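PDB 5Y0T: thermotoga maritima TmcAL, which belongs to the HIGH nucleotidyl transferase family of the HUP clan and binds adenosine-5'-rp-alpha-thio-triphosphate. Local coordinates for residues Met1-Glu9 with Leu90-Val100; Leu258-Phe269 with Phe283-Tyr293. All coordinates share one frame; numbering follows the deposited sequence.

Contact 1 of 2, residues Met1-Glu9 with Leu90-Val100. With TAT (adenosine-5'-rp-alpha-thio-triphosphate), chain E.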
loop_
_atom_site.group_PDB
_atom_site.type_symbol
_atom_site.label_atom_id
_atom_site.label_comp_id
_atom_site.label_asym_id
_atom_site.label_seq_id
_atom_site.Cartn_x
_atom_site.Cartn_y
_atom_site.Cartn_z
ATOM N N MET A 1 -34.552 -29.190 19.348
ATOM C CA MET A 1 -33.297 -29.273 20.085
ATOM C C MET A 1 -32.611 -27.918 20.209
ATOM O O MET A 1 -32.917 -26.992 19.464
ATOM C CB MET A 1 -32.350 -30.234 19.400
ATOM C CG MET A 1 -31.939 -29.746 18.051
ATOM S SD MET A 1 -30.243 -30.207 17.664
ATOM C CE MET A 1 -30.227 -29.624 16.016
ATOM N N LYS A 2 -31.655 -27.823 21.125
ATOM C CA LYS A 2 -30.983 -26.555 21.384
ATOM C C LYS A 2 -29.565 -26.479 20.817
ATOM O O LYS A 2 -28.770 -27.418 20.964
ATOM C CB LYS A 2 -30.943 -26.287 22.889
ATOM C CG LYS A 2 -32.302 -25.978 23.514
ATOM C CD LYS A 2 -32.143 -25.521 24.964
ATOM C CE LYS A 2 -33.474 -25.196 25.605
ATOM N NZ LYS A 2 -33.293 -24.649 26.985
ATOM N N VAL A 3 -29.250 -25.338 20.201
ATOM C CA VAL A 3 -27.913 -25.071 19.691
ATOM C C VAL A 3 -27.418 -23.728 20.193
ATOM O O VAL A 3 -28.027 -22.688 19.942
ATOM C CB VAL A 3 -27.859 -25.079 18.147
ATOM C CG1 VAL A 3 -26.452 -24.696 17.670
ATOM C CG2 VAL A 3 -28.262 -26.459 17.610
ATOM N N LEU A 4 -26.304 -23.766 20.910
ATOM C CA LEU A 4 -25.683 -22.567 21.449
ATOM C C LEU A 4 -24.811 -21.875 20.410
ATOM O O LEU A 4 -23.936 -22.520 19.832
ATOM C CB LEU A 4 -24.817 -22.930 22.648
ATOM C CG LEU A 4 -23.938 -21.820 23.224
ATOM C CD1 LEU A 4 -24.836 -20.687 23.769
ATOM C CD2 LEU A 4 -23.027 -22.399 24.305
ATOM N N GLY A 5 -25.078 -20.599 20.132
ATOM C CA GLY A 5 -24.136 -19.773 19.377
ATOM C C GLY A 5 -23.351 -18.857 20.312
ATOM O O GLY A 5 -23.910 -18.331 21.292
ATOM N N VAL A 6 -22.095 -18.587 19.970
ATOM C CA VAL A 6 -21.290 -17.617 20.706
ATOM C C VAL A 6 -20.511 -16.766 19.698
ATOM O O VAL A 6 -20.088 -17.252 18.636
ATOM C CB VAL A 6 -20.325 -18.274 21.736
ATOM C CG1 VAL A 6 -21.122 -19.033 22.836
ATOM C CG2 VAL A 6 -19.311 -19.219 21.071
ATOM N N VAL A 7 -20.367 -15.488 20.035
ATOM C CA VAL A 7 -19.652 -14.508 19.212
ATOM C C VAL A 7 -18.311 -14.258 19.868
ATOM O O VAL A 7 -18.270 -13.882 21.033
ATOM C CB VAL A 7 -20.427 -13.184 19.103
ATOM C CG1 VAL A 7 -19.635 -12.158 18.244
ATOM C CG2 VAL A 7 -21.830 -13.436 18.533
ATOM N N VAL A 8 -17.212 -14.505 19.159
ATOM C CA VAL A 8 -15.909 -14.551 19.817
ATOM C C VAL A 8 -14.794 -14.017 18.932
ATOM O O VAL A 8 -14.936 -13.906 17.723
ATOM C CB VAL A 8 -15.525 -16.006 20.242
ATOM C CG1 VAL A 8 -16.578 -16.606 21.177
ATOM C CG2 VAL A 8 -15.355 -16.891 19.000
ATOM N N GLU A 9 -13.674 -13.699 19.566
ATOM C CA GLU A 9 -12.466 -13.250 18.881
ATOM C C GLU A 9 -11.321 -14.167 19.295
ATOM O O GLU A 9 -10.511 -14.554 18.457
ATOM C CB GLU A 9 -12.191 -11.778 19.160
ATOM C CG GLU A 9 -13.272 -10.917 18.520
ATOM C CD GLU A 9 -12.793 -9.515 18.203
ATOM O OE1 GLU A 9 -12.373 -8.816 19.142
ATOM O OE2 GLU A 9 -12.797 -9.137 17.009
ATOM N N LEU A 90 -24.955 -16.266 12.725
ATOM C CA LEU A 90 -25.576 -17.257 13.609
ATOM C C LEU A 90 -27.010 -17.574 13.187
ATOM O O LEU A 90 -27.388 -18.739 13.063
ATOM C CB LEU A 90 -25.545 -16.766 15.056
ATOM C CG LEU A 90 -24.118 -16.731 15.605
ATOM C CD1 LEU A 90 -24.086 -16.245 17.060
ATOM C CD2 LEU A 90 -23.452 -18.106 15.488
ATOM N N ASP A 91 -27.812 -16.537 12.974
ATOM C CA ASP A 91 -29.180 -16.748 12.536
ATOM C C ASP A 91 -29.245 -17.504 11.193
ATOM O O ASP A 91 -30.146 -18.305 10.971
ATOM C CB ASP A 91 -29.910 -15.415 12.420
ATOM C CG ASP A 91 -31.345 -15.584 11.968
ATOM O OD1 ASP A 91 -32.182 -15.945 12.815
ATOM O OD2 ASP A 91 -31.617 -15.359 10.772
ATOM N N ALA A 92 -28.286 -17.254 10.307
ATOM C CA ALA A 92 -28.322 -17.842 8.968
ATOM C C ALA A 92 -28.021 -19.342 8.974
ATOM O O ALA A 92 -28.345 -20.045 8.013
ATOM C CB ALA A 92 -27.355 -17.129 8.053
ATOM N N THR A 93 -27.407 -19.835 10.046
ATOM C CA THR A 93 -27.114 -21.263 10.143
ATOM C C THR A 93 -28.396 -22.069 10.099
ATOM O O THR A 93 -28.385 -23.236 9.703
ATOM C CB THR A 93 -26.399 -21.625 11.446
ATOM O OG1 THR A 93 -27.267 -21.306 12.543
ATOM C CG2 THR A 93 -25.066 -20.844 11.585
ATOM N N GLY A 94 -29.486 -21.443 10.546
ATOM C CA GLY A 94 -30.792 -22.078 10.581
ATOM C C GLY A 94 -30.989 -22.979 11.788
ATOM O O GLY A 94 -32.036 -23.630 11.905
ATOM N N VAL A 95 -29.940 -23.158 12.586
ATOM C CA VAL A 95 -30.022 -24.048 13.755
ATOM C C VAL A 95 -29.800 -23.450 15.155
ATOM O O VAL A 95 -30.121 -24.085 16.166
ATOM C CB VAL A 95 -29.020 -25.206 13.596
ATOM C CG1 VAL A 95 -29.317 -25.993 12.312
ATOM C CG2 VAL A 95 -27.594 -24.660 13.578
ATOM N N VAL A 96 -29.282 -22.233 15.226
ATOM C CA VAL A 96 -28.894 -21.669 16.517
ATOM C C VAL A 96 -30.137 -21.210 17.258
ATOM O O VAL A 96 -30.968 -20.538 16.665
ATOM C CB VAL A 96 -27.902 -20.506 16.345
ATOM C CG1 VAL A 96 -27.814 -19.682 17.640
ATOM C CG2 VAL A 96 -26.522 -21.053 15.944
ATOM N N THR A 97 -30.347 -21.715 18.483
ATOM C CA THR A 97 -31.513 -21.312 19.276
ATOM C C THR A 97 -31.248 -20.359 20.443
ATOM O O THR A 97 -32.163 -19.660 20.900
ATOM C CB THR A 97 -32.218 -22.552 19.850
ATOM O OG1 THR A 97 -31.301 -23.268 20.683
ATOM C CG2 THR A 97 -32.693 -23.462 18.717
ATOM N N ASP A 98 -29.990 -20.299 20.877
ATOM C CA ASP A 98 -29.581 -19.583 22.075
ATOM C C ASP A 98 -28.221 -18.960 21.872
ATOM O O ASP A 98 -27.309 -19.606 21.372
ATOM C CB ASP A 98 -29.501 -20.499 23.306
ATOM C CG ASP A 98 -30.843 -21.047 23.738
ATOM O OD1 ASP A 98 -31.253 -22.105 23.212
ATOM O OD2 ASP A 98 -31.473 -20.435 24.632
ATOM N N VAL A 99 -28.079 -17.715 22.297
ATOM C CA VAL A 99 -26.779 -17.059 22.295
ATOM C C VAL A 99 -26.483 -16.522 23.690
ATOM O O VAL A 99 -27.352 -15.921 24.329
ATOM C CB VAL A 99 -26.720 -15.909 21.256
ATOM C CG1 VAL A 99 -25.498 -15.024 21.500
ATOM C CG2 VAL A 99 -26.696 -16.483 19.841
ATOM N N VAL A 100 -25.268 -16.775 24.164
ATOM C CA VAL A 100 -24.819 -16.343 25.481
ATOM C C VAL A 100 -23.607 -15.422 25.353
ATOM O O VAL A 100 -22.607 -15.799 24.737
ATOM C CB VAL A 100 -24.419 -17.543 26.367
ATOM C CG1 VAL A 100 -23.951 -17.060 27.728
ATOM C CG2 VAL A 100 -25.580 -18.528 26.512
HETATM N N1 TAT E . -15.433 -13.741 32.286
HETATM C C2 TAT E . -16.558 -14.123 31.652
HETATM N N3 TAT E . -16.718 -14.055 30.319
HETATM C C4 TAT E . -15.722 -13.586 29.529
HETATM C C5 TAT E . -14.457 -13.168 30.142
HETATM C C6 TAT E . -14.363 -13.267 31.617
HETATM N N6 TAT E . -13.235 -12.897 32.270
HETATM N N7 TAT E . -13.653 -12.762 29.138
HETATM C C8 TAT E . -14.335 -12.916 27.973
HETATM N N9 TAT E . -15.567 -13.408 28.214
HETATM P PA TAT E . -14.064 -12.298 23.081
HETATM P PB TAT E . -13.365 -10.095 24.896
HETATM P PG TAT E . -11.175 -9.339 26.625
HETATM C "C1'" TAT E . -16.604 -13.692 27.198
HETATM O O1A TAT E . -10.307 -10.225 27.502
HETATM O O1B TAT E . -13.153 -8.798 24.176
HETATM S S1G TAT E . -15.401 -11.325 22.058
HETATM C "C2'" TAT E . -16.929 -12.420 26.416
HETATM O "O2'" TAT E . -17.801 -11.554 27.143
HETATM O O2A TAT E . -13.164 -13.268 22.334
HETATM O O2B TAT E . -14.622 -10.289 25.705
HETATM O O2G TAT E . -10.377 -8.601 25.567
HETATM C "C3'" TAT E . -17.546 -12.985 25.156
HETATM O "O3'" TAT E . -18.947 -13.261 25.344
HETATM O O3A TAT E . -13.065 -11.313 23.881
HETATM O O3B TAT E . -12.078 -10.414 25.829
HETATM O O3G TAT E . -12.173 -8.462 27.342
HETATM C "C4'" TAT E . -16.794 -14.299 24.969
HETATM O "O4'" TAT E . -16.153 -14.614 26.212
HETATM C "C5'" TAT E . -15.721 -14.193 23.881
HETATM O "O5'" TAT E . -14.840 -13.122 24.223
HETATM O O HOH W 1 -31.835 -26.050 16.318
HETATM O O HOH W 2 -21.857 -14.668 22.358
#
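Leu4 and Gly5 pair in parallel with Asp98 and Val99, the axes of strand segments 3-8 and 98-100 approaching to 4.7 Å at 38° in the Rossmann-like sheet of the HUP clan. Val3 O takes two donors, Thr97 N at 2.9 Å on a lone pair and Asp98 N, tilted from the carbonyl plane; Gly5 N gives a 2.7 Å bond to Asp98 O. Thr97 OG1 lies between its own backbone N and carbonyl carbon (chi1 60°), where it accepts from Val3 N at 3.0 Å and donates to Asp98 OD1. Asp98 is held further by Arg187 and His189. Leu4 CD1 meets Val100 CG2 at 3.6 Å on the face under helix 15-28. On the side of the sheet that a Gly5 CB would face, Leu90 from the end of helix 79-92 brings its CD1 beside Gly5 CA and to Val7 CG2 at 3.9 Å. Thr93 OG1 accepts from Val95 N in an ST turn that carries the chain from this helix toward the strand; Val95 O then lies 3.2 Å from Val3 CB. Where the direct pairing ends, a water accepts from Val7 N and donates to Val100 O. Past it, Glu9 N binds O2A of adenosine-5'-rp-alpha-thio-triphosphate at 2.8 Å. Backbone bonds and buried valines thus fix the strand, while the first residue past its end presents a backbone N-H to the ligand's thiophosphate group.

Contact 2 of 2, residues Leu258-Phe269 with Phe283-Tyr293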
loop_
_atom_site.group_PDB
_atom_site.type_symbol
_atom_site.label_atom_id
_atom_site.label_comp_id
_atom_site.label_asym_id
_atom_site.label_seq_id
_atom_site.Cartn_x
_atom_site.Cartn_y
_atom_site.Cartn_z
ATOM N N LEU A 258 1.698 3.216 7.750
ATOM C CA LEU A 258 2.107 4.605 7.685
ATOM C C LEU A 258 2.589 4.948 6.273
ATOM O O LEU A 258 2.228 5.999 5.724
ATOM C CB LEU A 258 3.192 4.900 8.730
ATOM C CG LEU A 258 3.755 6.331 8.708
ATOM C CD1 LEU A 258 2.626 7.348 8.846
ATOM C CD2 LEU A 258 4.793 6.539 9.815
ATOM N N SER A 259 3.382 4.057 5.686
ATOM C CA SER A 259 3.902 4.272 4.339
ATOM C C SER A 259 2.765 4.281 3.313
ATOM O O SER A 259 2.744 5.088 2.387
ATOM C CB SER A 259 4.934 3.191 3.979
ATOM O OG SER A 259 6.096 3.298 4.784
ATOM N N PHE A 260 1.818 3.379 3.494
ATOM C CA PHE A 260 0.660 3.291 2.613
ATOM C C PHE A 260 -0.152 4.612 2.652
ATOM O O PHE A 260 -0.554 5.132 1.611
ATOM C CB PHE A 260 -0.184 2.068 3.021
ATOM C CG PHE A 260 -1.424 1.861 2.191
ATOM C CD1 PHE A 260 -2.609 2.508 2.522
ATOM C CD2 PHE A 260 -1.416 1.001 1.103
ATOM C CE1 PHE A 260 -3.756 2.325 1.764
ATOM C CE2 PHE A 260 -2.572 0.810 0.336
ATOM C CZ PHE A 260 -3.740 1.479 0.673
ATOM N N PHE A 261 -0.334 5.195 3.836
ATOM C CA PHE A 261 -1.103 6.445 3.936
ATOM C C PHE A 261 -0.403 7.613 3.244
ATOM O O PHE A 261 -1.061 8.549 2.809
ATOM C CB PHE A 261 -1.398 6.810 5.399
ATOM C CG PHE A 261 -2.136 5.736 6.144
ATOM C CD1 PHE A 261 -2.940 4.839 5.460
ATOM C CD2 PHE A 261 -1.990 5.594 7.512
ATOM C CE1 PHE A 261 -3.606 3.821 6.125
ATOM C CE2 PHE A 261 -2.646 4.575 8.184
ATOM C CZ PHE A 261 -3.457 3.687 7.495
ATOM N N ARG A 262 0.920 7.556 3.116
ATOM C CA ARG A 262 1.640 8.606 2.396
ATOM C C ARG A 262 1.458 8.508 0.889
ATOM O O ARG A 262 1.893 9.386 0.139
ATOM C CB ARG A 262 3.137 8.565 2.716
ATOM C CG ARG A 262 3.480 8.923 4.142
ATOM C CD ARG A 262 4.983 9.030 4.333
ATOM N NE ARG A 262 5.301 9.528 5.665
ATOM C CZ ARG A 262 6.514 9.870 6.074
ATOM N NH1 ARG A 262 7.547 9.786 5.246
ATOM N NH2 ARG A 262 6.689 10.325 7.313
ATOM N N LEU A 263 0.832 7.431 0.441
ATOM C CA LEU A 263 0.572 7.231 -0.973
ATOM C C LEU A 263 -0.796 7.796 -1.359
ATOM O O LEU A 263 -1.122 7.897 -2.544
ATOM C CB LEU A 263 0.648 5.731 -1.314
ATOM C CG LEU A 263 2.013 5.059 -1.068
ATOM C CD1 LEU A 263 1.967 3.535 -1.345
ATOM C CD2 LEU A 263 3.094 5.742 -1.910
ATOM N N LYS A 264 -1.584 8.176 -0.354
ATOM C CA LYS A 264 -2.989 8.511 -0.567
ATOM C C LYS A 264 -3.300 9.954 -0.250
ATOM O O LYS A 264 -2.716 10.526 0.667
ATOM C CB LYS A 264 -3.890 7.607 0.290
ATOM C CG LYS A 264 -3.714 6.123 0.015
ATOM C CD LYS A 264 -4.041 5.796 -1.426
ATOM C CE LYS A 264 -3.947 4.297 -1.680
ATOM N NZ LYS A 264 -4.679 3.920 -2.923
ATOM N N ASN A 265 -4.220 10.544 -1.011
ATOM C CA ASN A 265 -4.661 11.906 -0.728
ATOM C C ASN A 265 -6.007 11.894 -0.011
ATOM O O ASN A 265 -6.568 10.824 0.257
ATOM C CB ASN A 265 -4.730 12.752 -2.009
ATOM C CG ASN A 265 -5.762 12.243 -3.025
ATOM O OD1 ASN A 265 -6.576 11.356 -2.746
ATOM N ND2 ASN A 265 -5.732 12.830 -4.217
ATOM N N MET A 266 -6.519 13.081 0.307
ATOM C CA MET A 266 -7.736 13.180 1.103
ATOM C C MET A 266 -8.930 12.597 0.366
ATOM O O MET A 266 -9.825 12.009 0.993
ATOM C CB MET A 266 -8.007 14.634 1.498
ATOM C CG MET A 266 -7.395 15.003 2.834
ATOM S SD MET A 266 -7.731 16.717 3.289
ATOM C CE MET A 266 -9.505 16.662 3.523
ATOM N N ASP A 267 -8.922 12.744 -0.962
ATOM C CA ASP A 267 -9.958 12.174 -1.825
ATOM C C ASP A 267 -10.121 10.678 -1.585
ATOM O O ASP A 267 -11.235 10.160 -1.584
ATOM C CB ASP A 267 -9.642 12.416 -3.306
ATOM C CG ASP A 267 -9.767 13.878 -3.697
ATOM O OD1 ASP A 267 -10.342 14.660 -2.907
ATOM O OD2 ASP A 267 -9.299 14.244 -4.799
ATOM N N PHE A 268 -9.003 9.987 -1.384
ATOM C CA PHE A 268 -9.052 8.565 -1.113
ATOM C C PHE A 268 -9.757 8.295 0.210
ATOM O O PHE A 268 -10.682 7.486 0.259
ATOM C CB PHE A 268 -7.635 7.963 -1.116
ATOM C CG PHE A 268 -7.571 6.580 -0.567
ATOM C CD1 PHE A 268 -7.770 5.486 -1.393
ATOM C CD2 PHE A 268 -7.310 6.364 0.775
ATOM C CE1 PHE A 268 -7.713 4.207 -0.891
ATOM C CE2 PHE A 268 -7.266 5.079 1.278
ATOM C CZ PHE A 268 -7.463 4.006 0.452
ATOM N N PHE A 269 -9.327 8.948 1.287
ATOM C CA PHE A 269 -9.895 8.655 2.611
ATOM C C PHE A 269 -11.385 9.005 2.698
ATOM O O PHE A 269 -12.139 8.343 3.412
ATOM C CB PHE A 269 -9.120 9.382 3.720
ATOM C CG PHE A 269 -7.679 8.945 3.840
ATOM C CD1 PHE A 269 -7.355 7.680 4.325
ATOM C CD2 PHE A 269 -6.649 9.799 3.469
ATOM C CE1 PHE A 269 -6.037 7.273 4.432
ATOM C CE2 PHE A 269 -5.323 9.396 3.564
ATOM C CZ PHE A 269 -5.011 8.141 4.048
ATOM N N PHE A 283 -5.709 12.049 8.974
ATOM C CA PHE A 283 -4.944 10.928 8.422
ATOM C C PHE A 283 -3.893 11.450 7.440
ATOM O O PHE A 283 -2.741 11.044 7.487
ATOM C CB PHE A 283 -5.850 9.906 7.714
ATOM C CG PHE A 283 -6.172 8.688 8.542
ATOM C CD1 PHE A 283 -6.843 8.815 9.748
ATOM C CD2 PHE A 283 -5.817 7.409 8.107
ATOM C CE1 PHE A 283 -7.160 7.698 10.515
ATOM C CE2 PHE A 283 -6.130 6.282 8.867
ATOM C CZ PHE A 283 -6.794 6.422 10.073
ATOM N N HIS A 284 -4.299 12.371 6.574
ATOM C CA HIS A 284 -3.416 12.877 5.529
ATOM C C HIS A 284 -2.208 13.612 6.102
ATOM O O HIS A 284 -1.063 13.362 5.698
ATOM C CB HIS A 284 -4.192 13.799 4.589
ATOM C CG HIS A 284 -3.414 14.222 3.380
ATOM N ND1 HIS A 284 -2.717 15.410 3.321
ATOM C CD2 HIS A 284 -3.218 13.611 2.187
ATOM C CE1 HIS A 284 -2.131 15.517 2.141
ATOM N NE2 HIS A 284 -2.424 14.440 1.433
ATOM N N VAL A 285 -2.472 14.523 7.038
ATOM C CA VAL A 285 -1.422 15.334 7.644
ATOM C C VAL A 285 -0.529 14.500 8.562
ATOM O O VAL A 285 0.691 14.571 8.466
ATOM C CB VAL A 285 -2.016 16.522 8.438
ATOM C CG1 VAL A 285 -0.911 17.341 9.104
ATOM C CG2 VAL A 285 -2.843 17.413 7.521
ATOM N N CYS A 286 -1.132 13.695 9.439
ATOM C CA CYS A 286 -0.339 12.926 10.396
ATOM C C CYS A 286 0.546 11.887 9.719
ATOM O O CYS A 286 1.638 11.584 10.206
ATOM C CB CYS A 286 -1.243 12.241 11.426
ATOM S SG CYS A 286 -2.009 13.431 12.567
ATOM N N ALA A 287 0.082 11.345 8.598
ATOM C CA ALA A 287 0.876 10.358 7.861
ATOM C C ALA A 287 2.179 10.979 7.357
ATOM O O ALA A 287 3.226 10.332 7.330
ATOM C CB ALA A 287 0.078 9.793 6.696
ATOM N N ARG A 288 2.098 12.230 6.936
ATOM C CA ARG A 288 3.261 12.931 6.404
ATOM C C ARG A 288 4.155 13.548 7.481
ATOM O O ARG A 288 5.353 13.756 7.258
ATOM C CB ARG A 288 2.798 13.990 5.401
ATOM C CG ARG A 288 2.326 13.358 4.095
ATOM C CD ARG A 288 1.249 14.173 3.390
ATOM N NE ARG A 288 0.843 13.512 2.151
ATOM C CZ ARG A 288 0.039 12.451 2.085
ATOM N NH1 ARG A 288 -0.468 11.916 3.190
ATOM N NH2 ARG A 288 -0.260 11.916 0.903
ATOM N N GLN A 289 3.579 13.870 8.635
ATOM C CA GLN A 289 4.349 14.520 9.692
ATOM C C GLN A 289 4.940 13.587 10.760
ATOM O O GLN A 289 5.805 14.007 11.534
ATOM C CB GLN A 289 3.480 15.581 10.359
ATOM C CG GLN A 289 3.156 16.736 9.426
ATOM C CD GLN A 289 4.404 17.347 8.786
ATOM O OE1 GLN A 289 5.419 17.576 9.454
ATOM N NE2 GLN A 289 4.329 17.617 7.486
ATOM N N THR A 290 4.521 12.323 10.779
ATOM C CA THR A 290 5.052 11.379 11.760
ATOM C C THR A 290 5.894 10.298 11.082
ATOM O O THR A 290 5.751 10.047 9.885
ATOM C CB THR A 290 3.925 10.698 12.598
ATOM O OG1 THR A 290 3.074 9.920 11.744
ATOM C CG2 THR A 290 3.107 11.746 13.356
ATOM N N GLY A 291 6.812 9.708 11.845
ATOM C CA GLY A 291 7.727 8.702 11.338
ATOM C C GLY A 291 7.496 7.278 11.813
ATOM O O GLY A 291 8.220 6.374 11.403
ATOM N N SER A 292 6.514 7.079 12.690
ATOM C CA SER A 292 6.128 5.734 13.117
ATOM C C SER A 292 4.630 5.688 13.327
ATOM O O SER A 292 4.007 6.708 13.620
ATOM C CB SER A 292 6.838 5.322 14.410
ATOM O OG SER A 292 6.276 6.001 15.526
ATOM N N TYR A 293 4.064 4.493 13.200
ATOM C CA TYR A 293 2.635 4.299 13.326
ATOM C C TYR A 293 2.183 4.623 14.744
ATOM O O TYR A 293 1.083 5.139 14.959
ATOM C CB TYR A 293 2.266 2.863 12.947
ATOM C CG TYR A 293 0.782 2.598 12.877
ATOM C CD1 TYR A 293 -0.056 3.401 12.115
ATOM C CD2 TYR A 293 0.219 1.540 13.577
ATOM C CE1 TYR A 293 -1.435 3.150 12.060
ATOM C CE2 TYR A 293 -1.136 1.288 13.527
ATOM C CZ TYR A 293 -1.955 2.089 12.765
ATOM O OH TYR A 293 -3.305 1.809 12.719
#
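Ala287 O receives Arg262 NE at 2.8 Å, nearly in the guanidinium plane, while Arg262 NH2 reaches Thr290 O, also at 2.8 Å. The fork joins two parts of a small helical bundle in which helix 279-289 packs on the bend between helices 254-261 and 266-270. The Arg262 chain, extended from CG to NE, runs past the last turn of helix 279-289, and its NH1 and NH2 also bind Asn396 O and Arg408 O, respectively, of the second subunit, tying the helix end to the dimer interface. Arg288 answers from the other segment. Its NH2 donates to Lys264 O from above the carbonyl plane, and its NH1 binds His284 O and, weakly, Phe261 O; these bonds, with the His284 ring lying against one guanidinium face, fix the group over the type I turn Phe261-Lys264. Leu258, CG anti to the backbone N (chi1 177°), sends CD1 to Ala287 O and CD2 against the Gly291-Ser292 peptide. Ala287 CB sits 3.6 Å from Phe261 CB, where the two helices meet. Phe261, Phe269 and Phe283 form an aromatic cluster: Phe283 is edge-to-face on Phe261 and offset edge-to-face on Phe269, with ring centroids 5.3 and 5.5 Å away, and Phe275 and Phe296 enlarge the group. Asn265 caps helix 266-270 through OD1, and Cys286 ties helix 279-289 to Cys299 by a disulfide. Phe283 CB stands over the centre of the Phe269 ring, 4.0 Å from its centroid and 5° off the normal.

How the contacts relate
Both contacts are largely buried, yet they share no helix or strand: their centres lie about 41 Å apart on opposite sides of the chain's centre, with about 15 Å between nearest atoms. Contact 1 belongs to the parallel part of the sheet and is held chiefly by backbone bonds and aliphatic side chains, with no other protein chain touching it. Contact 2 is all helix and turn, where arginine side chains supply the bonds across the segments and the apolar packing is mostly aromatic. Its outer side meets the second subunit, whereas contact 1 runs into the ligand pocket. One leads to a ligand site; the other lies beside the dimer interface.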